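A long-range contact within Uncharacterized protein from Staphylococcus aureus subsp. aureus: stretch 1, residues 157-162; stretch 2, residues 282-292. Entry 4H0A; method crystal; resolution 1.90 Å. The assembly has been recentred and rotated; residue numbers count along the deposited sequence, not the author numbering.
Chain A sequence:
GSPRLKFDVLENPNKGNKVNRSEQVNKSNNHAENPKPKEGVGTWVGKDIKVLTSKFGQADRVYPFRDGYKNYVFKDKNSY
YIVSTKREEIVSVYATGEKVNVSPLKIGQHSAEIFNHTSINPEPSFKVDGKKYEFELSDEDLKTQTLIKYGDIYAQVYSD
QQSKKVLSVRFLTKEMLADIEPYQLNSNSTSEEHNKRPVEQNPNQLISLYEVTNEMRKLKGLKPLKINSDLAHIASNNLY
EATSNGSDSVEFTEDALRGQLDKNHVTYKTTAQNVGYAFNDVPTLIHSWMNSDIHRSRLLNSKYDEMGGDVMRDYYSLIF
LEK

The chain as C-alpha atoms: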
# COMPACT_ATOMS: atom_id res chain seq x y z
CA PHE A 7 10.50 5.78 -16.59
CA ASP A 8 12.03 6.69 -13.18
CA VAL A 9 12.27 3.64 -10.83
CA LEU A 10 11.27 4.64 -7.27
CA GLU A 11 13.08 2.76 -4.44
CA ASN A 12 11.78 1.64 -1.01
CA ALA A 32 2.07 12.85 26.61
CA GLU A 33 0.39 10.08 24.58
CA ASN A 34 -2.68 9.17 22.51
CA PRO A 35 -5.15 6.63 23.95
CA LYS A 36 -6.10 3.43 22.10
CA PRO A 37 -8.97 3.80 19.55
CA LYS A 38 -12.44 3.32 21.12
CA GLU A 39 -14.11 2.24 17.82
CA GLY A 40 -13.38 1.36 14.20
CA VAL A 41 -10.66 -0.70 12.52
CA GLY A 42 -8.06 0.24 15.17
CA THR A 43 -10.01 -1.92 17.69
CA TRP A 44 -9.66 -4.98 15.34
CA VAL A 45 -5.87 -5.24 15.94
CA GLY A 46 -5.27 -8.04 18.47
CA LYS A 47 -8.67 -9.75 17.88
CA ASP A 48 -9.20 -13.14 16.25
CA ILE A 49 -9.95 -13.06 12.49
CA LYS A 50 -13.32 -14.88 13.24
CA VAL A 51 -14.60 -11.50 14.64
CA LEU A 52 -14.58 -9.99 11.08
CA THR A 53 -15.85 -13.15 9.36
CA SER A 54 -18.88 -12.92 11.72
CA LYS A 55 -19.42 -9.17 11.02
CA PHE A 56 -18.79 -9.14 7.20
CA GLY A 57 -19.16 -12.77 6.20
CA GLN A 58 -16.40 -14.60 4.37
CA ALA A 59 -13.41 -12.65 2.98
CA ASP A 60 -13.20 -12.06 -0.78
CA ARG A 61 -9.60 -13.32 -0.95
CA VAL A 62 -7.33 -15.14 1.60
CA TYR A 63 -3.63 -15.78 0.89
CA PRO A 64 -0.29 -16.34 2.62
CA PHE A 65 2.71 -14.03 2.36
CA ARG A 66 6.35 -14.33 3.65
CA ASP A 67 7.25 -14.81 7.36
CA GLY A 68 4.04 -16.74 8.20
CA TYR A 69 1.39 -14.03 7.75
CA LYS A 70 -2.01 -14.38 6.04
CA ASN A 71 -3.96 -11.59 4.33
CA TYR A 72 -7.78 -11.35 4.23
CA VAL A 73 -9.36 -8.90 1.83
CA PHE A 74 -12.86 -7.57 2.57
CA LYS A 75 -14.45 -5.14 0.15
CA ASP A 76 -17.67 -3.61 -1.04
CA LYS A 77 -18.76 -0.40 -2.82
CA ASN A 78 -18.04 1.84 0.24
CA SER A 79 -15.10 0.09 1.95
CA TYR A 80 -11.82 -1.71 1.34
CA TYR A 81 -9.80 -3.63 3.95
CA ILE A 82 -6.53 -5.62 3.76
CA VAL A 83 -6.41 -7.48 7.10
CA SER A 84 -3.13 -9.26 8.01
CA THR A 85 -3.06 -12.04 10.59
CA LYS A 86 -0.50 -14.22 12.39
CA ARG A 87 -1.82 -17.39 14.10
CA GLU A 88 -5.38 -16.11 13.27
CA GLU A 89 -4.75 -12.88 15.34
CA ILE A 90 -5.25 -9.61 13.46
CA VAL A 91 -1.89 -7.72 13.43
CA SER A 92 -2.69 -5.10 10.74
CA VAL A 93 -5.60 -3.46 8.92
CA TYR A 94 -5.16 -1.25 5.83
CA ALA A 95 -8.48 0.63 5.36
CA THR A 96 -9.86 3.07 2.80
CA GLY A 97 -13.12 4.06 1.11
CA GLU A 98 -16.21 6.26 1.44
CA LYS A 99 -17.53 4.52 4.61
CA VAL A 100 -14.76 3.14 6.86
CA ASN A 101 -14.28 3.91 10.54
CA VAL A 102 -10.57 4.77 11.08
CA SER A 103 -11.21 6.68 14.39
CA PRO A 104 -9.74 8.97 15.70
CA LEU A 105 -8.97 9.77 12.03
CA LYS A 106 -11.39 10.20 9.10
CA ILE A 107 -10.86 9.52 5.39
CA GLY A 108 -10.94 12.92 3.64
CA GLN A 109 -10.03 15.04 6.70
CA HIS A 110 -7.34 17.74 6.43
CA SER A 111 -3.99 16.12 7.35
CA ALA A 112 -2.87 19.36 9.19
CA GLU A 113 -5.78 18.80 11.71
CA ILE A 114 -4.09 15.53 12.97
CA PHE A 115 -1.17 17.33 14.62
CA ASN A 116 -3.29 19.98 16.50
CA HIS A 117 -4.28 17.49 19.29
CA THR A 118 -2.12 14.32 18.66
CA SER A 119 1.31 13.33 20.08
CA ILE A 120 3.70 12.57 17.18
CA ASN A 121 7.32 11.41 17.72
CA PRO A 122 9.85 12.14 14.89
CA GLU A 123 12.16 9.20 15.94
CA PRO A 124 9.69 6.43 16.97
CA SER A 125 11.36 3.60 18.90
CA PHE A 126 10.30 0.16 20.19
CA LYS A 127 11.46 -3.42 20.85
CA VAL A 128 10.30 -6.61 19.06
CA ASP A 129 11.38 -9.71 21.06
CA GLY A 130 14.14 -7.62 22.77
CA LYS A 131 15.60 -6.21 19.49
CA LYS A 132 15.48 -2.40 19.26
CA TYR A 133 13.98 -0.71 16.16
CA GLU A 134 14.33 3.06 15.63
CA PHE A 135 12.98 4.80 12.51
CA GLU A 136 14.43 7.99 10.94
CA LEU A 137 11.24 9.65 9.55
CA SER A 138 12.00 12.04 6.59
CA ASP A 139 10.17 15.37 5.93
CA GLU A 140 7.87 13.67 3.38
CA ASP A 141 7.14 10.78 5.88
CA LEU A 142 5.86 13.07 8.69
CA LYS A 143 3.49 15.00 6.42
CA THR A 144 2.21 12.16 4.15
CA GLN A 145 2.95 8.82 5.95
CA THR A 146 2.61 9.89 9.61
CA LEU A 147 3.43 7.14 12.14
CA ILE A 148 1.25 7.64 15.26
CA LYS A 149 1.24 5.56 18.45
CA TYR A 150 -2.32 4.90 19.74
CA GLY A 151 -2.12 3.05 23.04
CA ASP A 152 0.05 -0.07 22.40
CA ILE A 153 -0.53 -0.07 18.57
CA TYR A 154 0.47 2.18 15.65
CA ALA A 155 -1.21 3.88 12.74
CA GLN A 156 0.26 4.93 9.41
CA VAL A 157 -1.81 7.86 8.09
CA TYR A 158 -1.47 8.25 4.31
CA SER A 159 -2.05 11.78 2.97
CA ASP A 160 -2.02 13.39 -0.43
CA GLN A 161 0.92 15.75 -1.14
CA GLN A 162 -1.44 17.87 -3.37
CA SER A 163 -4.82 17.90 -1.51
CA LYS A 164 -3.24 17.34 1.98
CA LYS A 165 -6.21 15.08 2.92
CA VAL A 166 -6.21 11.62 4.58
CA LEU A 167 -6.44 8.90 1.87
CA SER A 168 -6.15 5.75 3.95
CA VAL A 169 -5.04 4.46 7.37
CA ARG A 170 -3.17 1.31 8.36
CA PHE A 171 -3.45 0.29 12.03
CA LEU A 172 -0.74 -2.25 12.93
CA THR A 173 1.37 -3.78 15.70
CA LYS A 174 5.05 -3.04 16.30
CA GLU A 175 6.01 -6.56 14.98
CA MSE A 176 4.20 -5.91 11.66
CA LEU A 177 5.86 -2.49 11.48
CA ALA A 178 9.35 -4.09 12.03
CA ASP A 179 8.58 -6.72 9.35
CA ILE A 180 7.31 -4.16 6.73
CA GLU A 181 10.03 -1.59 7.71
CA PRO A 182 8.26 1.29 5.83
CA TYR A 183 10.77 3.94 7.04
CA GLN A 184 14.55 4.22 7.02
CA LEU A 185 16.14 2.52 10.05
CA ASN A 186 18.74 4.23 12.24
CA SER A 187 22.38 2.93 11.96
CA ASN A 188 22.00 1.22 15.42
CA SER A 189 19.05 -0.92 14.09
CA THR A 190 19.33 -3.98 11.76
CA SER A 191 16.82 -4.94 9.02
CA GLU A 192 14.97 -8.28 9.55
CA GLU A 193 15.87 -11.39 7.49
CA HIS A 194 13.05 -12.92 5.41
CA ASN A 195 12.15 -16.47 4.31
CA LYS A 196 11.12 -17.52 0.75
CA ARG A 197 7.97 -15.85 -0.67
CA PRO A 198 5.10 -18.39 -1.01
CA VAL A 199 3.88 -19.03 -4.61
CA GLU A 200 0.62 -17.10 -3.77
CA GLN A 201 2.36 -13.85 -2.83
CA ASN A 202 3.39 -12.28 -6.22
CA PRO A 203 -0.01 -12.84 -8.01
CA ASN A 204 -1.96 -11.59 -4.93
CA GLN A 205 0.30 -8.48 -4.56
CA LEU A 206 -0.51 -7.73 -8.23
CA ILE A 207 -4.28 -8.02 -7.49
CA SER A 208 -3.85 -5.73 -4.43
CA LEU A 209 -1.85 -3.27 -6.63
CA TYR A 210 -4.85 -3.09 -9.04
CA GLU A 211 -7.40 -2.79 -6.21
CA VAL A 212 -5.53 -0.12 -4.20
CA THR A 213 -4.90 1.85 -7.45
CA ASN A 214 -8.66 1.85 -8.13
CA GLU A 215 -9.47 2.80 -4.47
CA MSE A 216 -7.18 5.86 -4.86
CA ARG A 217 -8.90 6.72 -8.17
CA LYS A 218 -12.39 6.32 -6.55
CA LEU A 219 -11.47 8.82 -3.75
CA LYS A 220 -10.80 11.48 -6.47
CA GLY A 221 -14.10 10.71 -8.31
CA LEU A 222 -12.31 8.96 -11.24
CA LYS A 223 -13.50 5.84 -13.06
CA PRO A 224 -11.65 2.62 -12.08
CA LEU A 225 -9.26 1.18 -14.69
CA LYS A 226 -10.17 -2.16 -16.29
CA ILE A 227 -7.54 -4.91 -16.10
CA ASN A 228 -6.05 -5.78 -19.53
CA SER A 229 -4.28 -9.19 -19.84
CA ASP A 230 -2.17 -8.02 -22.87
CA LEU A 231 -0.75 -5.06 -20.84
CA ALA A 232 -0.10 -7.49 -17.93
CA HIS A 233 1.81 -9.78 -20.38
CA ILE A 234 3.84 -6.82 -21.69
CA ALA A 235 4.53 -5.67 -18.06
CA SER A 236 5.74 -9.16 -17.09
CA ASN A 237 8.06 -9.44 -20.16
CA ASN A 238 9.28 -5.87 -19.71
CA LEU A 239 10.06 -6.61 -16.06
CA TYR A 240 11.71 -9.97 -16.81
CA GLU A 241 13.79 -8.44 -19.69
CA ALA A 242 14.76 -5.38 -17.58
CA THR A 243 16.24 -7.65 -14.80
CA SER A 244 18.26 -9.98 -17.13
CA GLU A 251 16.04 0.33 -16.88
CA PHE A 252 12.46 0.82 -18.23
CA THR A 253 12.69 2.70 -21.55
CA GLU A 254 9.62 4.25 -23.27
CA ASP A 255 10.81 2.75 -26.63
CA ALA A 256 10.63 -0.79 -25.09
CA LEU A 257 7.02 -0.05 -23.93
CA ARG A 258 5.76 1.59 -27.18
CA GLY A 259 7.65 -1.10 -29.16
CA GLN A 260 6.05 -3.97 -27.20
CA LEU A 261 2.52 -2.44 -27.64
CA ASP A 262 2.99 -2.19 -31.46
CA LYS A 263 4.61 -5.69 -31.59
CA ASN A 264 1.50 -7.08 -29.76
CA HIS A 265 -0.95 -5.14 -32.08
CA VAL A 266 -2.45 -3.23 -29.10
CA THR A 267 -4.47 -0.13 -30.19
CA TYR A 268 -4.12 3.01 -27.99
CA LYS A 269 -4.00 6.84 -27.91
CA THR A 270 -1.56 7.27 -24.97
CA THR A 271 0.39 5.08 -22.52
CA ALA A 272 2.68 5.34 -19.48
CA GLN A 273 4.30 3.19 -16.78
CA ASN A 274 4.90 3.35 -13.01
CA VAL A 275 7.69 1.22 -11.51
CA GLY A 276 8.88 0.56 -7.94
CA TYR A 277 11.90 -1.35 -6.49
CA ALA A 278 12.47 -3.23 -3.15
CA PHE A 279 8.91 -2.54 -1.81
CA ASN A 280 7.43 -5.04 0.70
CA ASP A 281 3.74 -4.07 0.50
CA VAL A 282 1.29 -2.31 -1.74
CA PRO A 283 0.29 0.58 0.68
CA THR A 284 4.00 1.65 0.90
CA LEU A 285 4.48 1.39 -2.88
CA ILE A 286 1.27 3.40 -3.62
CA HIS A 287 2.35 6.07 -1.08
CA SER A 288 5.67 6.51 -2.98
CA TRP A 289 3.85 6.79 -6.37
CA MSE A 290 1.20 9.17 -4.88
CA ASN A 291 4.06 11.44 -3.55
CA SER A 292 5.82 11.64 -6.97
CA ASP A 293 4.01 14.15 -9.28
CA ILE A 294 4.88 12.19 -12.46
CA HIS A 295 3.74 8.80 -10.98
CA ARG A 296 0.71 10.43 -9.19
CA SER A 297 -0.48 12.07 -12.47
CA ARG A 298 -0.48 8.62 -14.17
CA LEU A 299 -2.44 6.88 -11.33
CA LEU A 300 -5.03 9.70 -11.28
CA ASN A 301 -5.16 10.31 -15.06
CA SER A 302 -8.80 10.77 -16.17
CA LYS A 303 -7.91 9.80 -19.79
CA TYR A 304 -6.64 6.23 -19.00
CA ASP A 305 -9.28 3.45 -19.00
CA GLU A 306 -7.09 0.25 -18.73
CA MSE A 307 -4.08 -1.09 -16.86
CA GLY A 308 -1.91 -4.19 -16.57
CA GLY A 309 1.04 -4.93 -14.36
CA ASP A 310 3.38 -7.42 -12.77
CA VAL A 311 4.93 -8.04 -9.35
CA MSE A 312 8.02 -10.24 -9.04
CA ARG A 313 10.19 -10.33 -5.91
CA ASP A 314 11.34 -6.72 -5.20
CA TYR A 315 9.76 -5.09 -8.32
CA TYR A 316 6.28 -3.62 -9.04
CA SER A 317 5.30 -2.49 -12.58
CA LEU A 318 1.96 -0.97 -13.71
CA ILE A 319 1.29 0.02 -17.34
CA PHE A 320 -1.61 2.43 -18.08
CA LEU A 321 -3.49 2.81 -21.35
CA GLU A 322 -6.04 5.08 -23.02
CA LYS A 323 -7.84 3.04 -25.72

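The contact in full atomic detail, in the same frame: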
# COMPACT_ATOMS: atom_id res chain seq x y z
N VAL A 157 -0.79 7.01 8.71
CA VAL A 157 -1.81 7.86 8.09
C VAL A 157 -1.27 8.34 6.75
O VAL A 157 -0.33 9.13 6.72
CB VAL A 157 -2.18 9.04 9.02
CG1 VAL A 157 -3.35 9.84 8.44
CG2 VAL A 157 -2.49 8.54 10.42
N TYR A 158 -1.89 7.89 5.66
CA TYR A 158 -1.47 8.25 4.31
C TYR A 158 -2.19 9.48 3.83
O TYR A 158 -3.42 9.47 3.80
CB TYR A 158 -1.73 7.09 3.35
CG TYR A 158 -0.95 5.85 3.72
CD1 TYR A 158 0.40 5.75 3.43
CD2 TYR A 158 -1.56 4.80 4.39
CE1 TYR A 158 1.13 4.60 3.77
CE2 TYR A 158 -0.85 3.66 4.74
CZ TYR A 158 0.49 3.55 4.41
OH TYR A 158 1.18 2.41 4.75
N SER A 159 -1.46 10.53 3.46
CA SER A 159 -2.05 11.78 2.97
C SER A 159 -1.56 12.10 1.60
O SER A 159 -0.49 11.66 1.19
CB SER A 159 -1.74 12.96 3.88
OG SER A 159 -2.13 12.73 5.22
N ASP A 160 -2.33 12.95 0.92
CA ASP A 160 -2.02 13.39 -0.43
C ASP A 160 -1.09 14.60 -0.34
O ASP A 160 -1.35 15.51 0.44
CB ASP A 160 -3.34 13.73 -1.12
CG ASP A 160 -3.29 13.79 -2.63
OD1 ASP A 160 -2.74 12.85 -3.24
OD2 ASP A 160 -3.82 14.76 -3.21
N GLN A 161 -0.02 14.62 -1.14
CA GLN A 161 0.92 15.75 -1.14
C GLN A 161 0.27 16.99 -1.79
O GLN A 161 0.65 18.11 -1.46
CB GLN A 161 2.22 15.36 -1.87
CG GLN A 161 3.48 16.02 -1.33
CD GLN A 161 4.72 15.41 -1.96
OE1 GLN A 161 4.84 15.34 -3.19
NE2 GLN A 161 5.66 14.95 -1.14
N GLN A 162 -0.73 16.79 -2.68
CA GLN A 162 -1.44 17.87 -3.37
C GLN A 162 -2.64 18.36 -2.56
O GLN A 162 -2.70 19.55 -2.25
CB GLN A 162 -1.92 17.41 -4.76
CG GLN A 162 -0.89 17.66 -5.86
CD GLN A 162 -0.84 19.10 -6.28
OE1 GLN A 162 0.13 19.82 -6.00
NE2 GLN A 162 -1.88 19.57 -6.95
N VAL A 282 1.95 -3.21 -0.81
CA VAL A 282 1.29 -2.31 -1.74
C VAL A 282 1.01 -0.93 -1.11
O VAL A 282 1.31 0.06 -1.77
CB VAL A 282 0.02 -2.99 -2.32
CG1 VAL A 282 -0.84 -1.99 -3.10
CG2 VAL A 282 0.43 -4.16 -3.22
N PRO A 283 0.50 -0.78 0.14
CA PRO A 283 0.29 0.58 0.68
C PRO A 283 1.56 1.44 0.65
O PRO A 283 1.47 2.62 0.32
CB PRO A 283 -0.16 0.30 2.12
CG PRO A 283 -0.92 -1.00 1.98
CD PRO A 283 -0.04 -1.80 1.06
N THR A 284 2.75 0.86 0.94
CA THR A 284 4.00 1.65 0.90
C THR A 284 4.33 2.04 -0.53
O THR A 284 4.71 3.19 -0.77
CB THR A 284 5.17 0.88 1.54
OG1 THR A 284 4.77 0.45 2.83
CG2 THR A 284 6.42 1.74 1.65
N LEU A 285 4.23 1.11 -1.46
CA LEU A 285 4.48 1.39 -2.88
C LEU A 285 3.56 2.50 -3.41
O LEU A 285 4.04 3.40 -4.10
CB LEU A 285 4.24 0.11 -3.71
CG LEU A 285 4.33 0.32 -5.22
CD1 LEU A 285 5.76 0.50 -5.68
CD2 LEU A 285 3.66 -0.76 -5.91
N ILE A 286 2.25 2.41 -3.15
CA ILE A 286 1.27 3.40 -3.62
C ILE A 286 1.58 4.77 -3.00
O ILE A 286 1.51 5.76 -3.71
CB ILE A 286 -0.18 2.93 -3.32
CG1 ILE A 286 -0.53 1.75 -4.25
CG2 ILE A 286 -1.20 4.10 -3.44
CD1 ILE A 286 -0.96 2.13 -5.69
N HIS A 287 1.96 4.81 -1.72
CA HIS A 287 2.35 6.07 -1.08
C HIS A 287 3.51 6.73 -1.84
O HIS A 287 3.49 7.95 -2.02
CB HIS A 287 2.73 5.85 0.40
CG HIS A 287 3.43 7.03 1.01
ND1 HIS A 287 4.80 7.08 1.11
CD2 HIS A 287 2.91 8.20 1.44
CE1 HIS A 287 5.08 8.26 1.63
NE2 HIS A 287 3.98 8.97 1.84
N SER A 288 4.52 5.95 -2.26
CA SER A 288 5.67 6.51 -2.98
C SER A 288 5.25 7.02 -4.36
O SER A 288 5.71 8.09 -4.76
CB SER A 288 6.79 5.49 -3.10
OG SER A 288 7.33 5.22 -1.82
N TRP A 289 4.35 6.32 -5.06
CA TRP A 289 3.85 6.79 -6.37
C TRP A 289 2.96 8.03 -6.19
O TRP A 289 3.10 8.99 -6.95
CB TRP A 289 3.10 5.68 -7.12
CG TRP A 289 3.98 4.59 -7.64
CD1 TRP A 289 5.34 4.50 -7.55
CD2 TRP A 289 3.54 3.40 -8.31
NE1 TRP A 289 5.78 3.34 -8.15
CE2 TRP A 289 4.69 2.63 -8.58
CE3 TRP A 289 2.29 2.90 -8.69
CZ2 TRP A 289 4.63 1.41 -9.27
CZ3 TRP A 289 2.23 1.70 -9.38
CH2 TRP A 289 3.39 0.97 -9.66
N MSE A 290 2.09 8.03 -5.17
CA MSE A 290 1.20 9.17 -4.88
C MSE A 290 1.99 10.44 -4.49
O MSE A 290 1.47 11.54 -4.66
CB MSE A 290 0.22 8.83 -3.73
CG MSE A 290 -0.88 7.80 -4.09
SE MSE A 290 -2.18 8.45 -5.34
CE MSE A 290 -2.88 9.98 -4.40
N ASN A 291 3.24 10.30 -3.97
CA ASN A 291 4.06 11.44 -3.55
C ASN A 291 5.14 11.81 -4.58
O ASN A 291 6.05 12.58 -4.28
CB ASN A 291 4.65 11.18 -2.17
CG ASN A 291 3.59 11.30 -1.10
OD1 ASN A 291 3.51 12.30 -0.41
ND2 ASN A 291 2.70 10.33 -0.98
N SER A 292 4.99 11.31 -5.82
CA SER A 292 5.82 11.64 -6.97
C SER A 292 4.86 12.18 -8.02
O SER A 292 4.01 11.42 -8.48
CB SER A 292 6.57 10.41 -7.46
OG SER A 292 7.14 10.63 -8.74
O HOH W 1 3.91 2.42 4.26

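Strand 157-159 runs beside helix 282-290 at a shallow crossing angle of 27°, their axes 9.6 Å apart at closest approach, and the loop after the strand continues the contact. That spacing is bridged largely by side chains, and the contact buries a modest 380 Å².

Tyr-158 makes the broadest contribution. Its CA-to-CB bond points toward the helix, and chi1 in the m well with chi2 of -77° carries the ring back along the helix to its first turn. There OH lies 3.6 Å from CB of Pro-283, while CD1 packs 3.8 Å from CB of His-287, one turn later. With chi1 in the t well and chi2 of -98°, the His-287 ring lies oblique to that of Tyr-158, with centroids 6.0 Å apart and planes at 50°; NE2 of His-287 is satisfied elsewhere in the structure. The tyrosine hydroxyl reaches the helix through water 1, which lies 2.8 Å from OH of Tyr-158 and donates to OG1 of Thr-284 at 2.6 Å. Thus Thr-284, although its CA-to-CB bond points away from the strand, is still linked to it.

Farther along, Asp-160 and Met-290, a selenomethionine, both leave their backbones sideways. The t rotamer of Asp-160 and the m, m, m conformation of Met-290 bring their ends together, with OD1 of Asp-160 3.1 Å from CE of Met-290, a close polar-to-methyl approach.

Asn-291, the first residue to leave helical geometry, folds its m side chain back on the helix: ND2 donates to O of His-287 at 2.7 Å. The bond places the amide beside the end of the strand, with ND2 of Asn-291 4.1 Å from O of Ser-159. Gln-161 also points toward Asn-291, but its side chain is poorly ordered and its amide is probably turned over in the model, so its contacts with Asn-291 are left open.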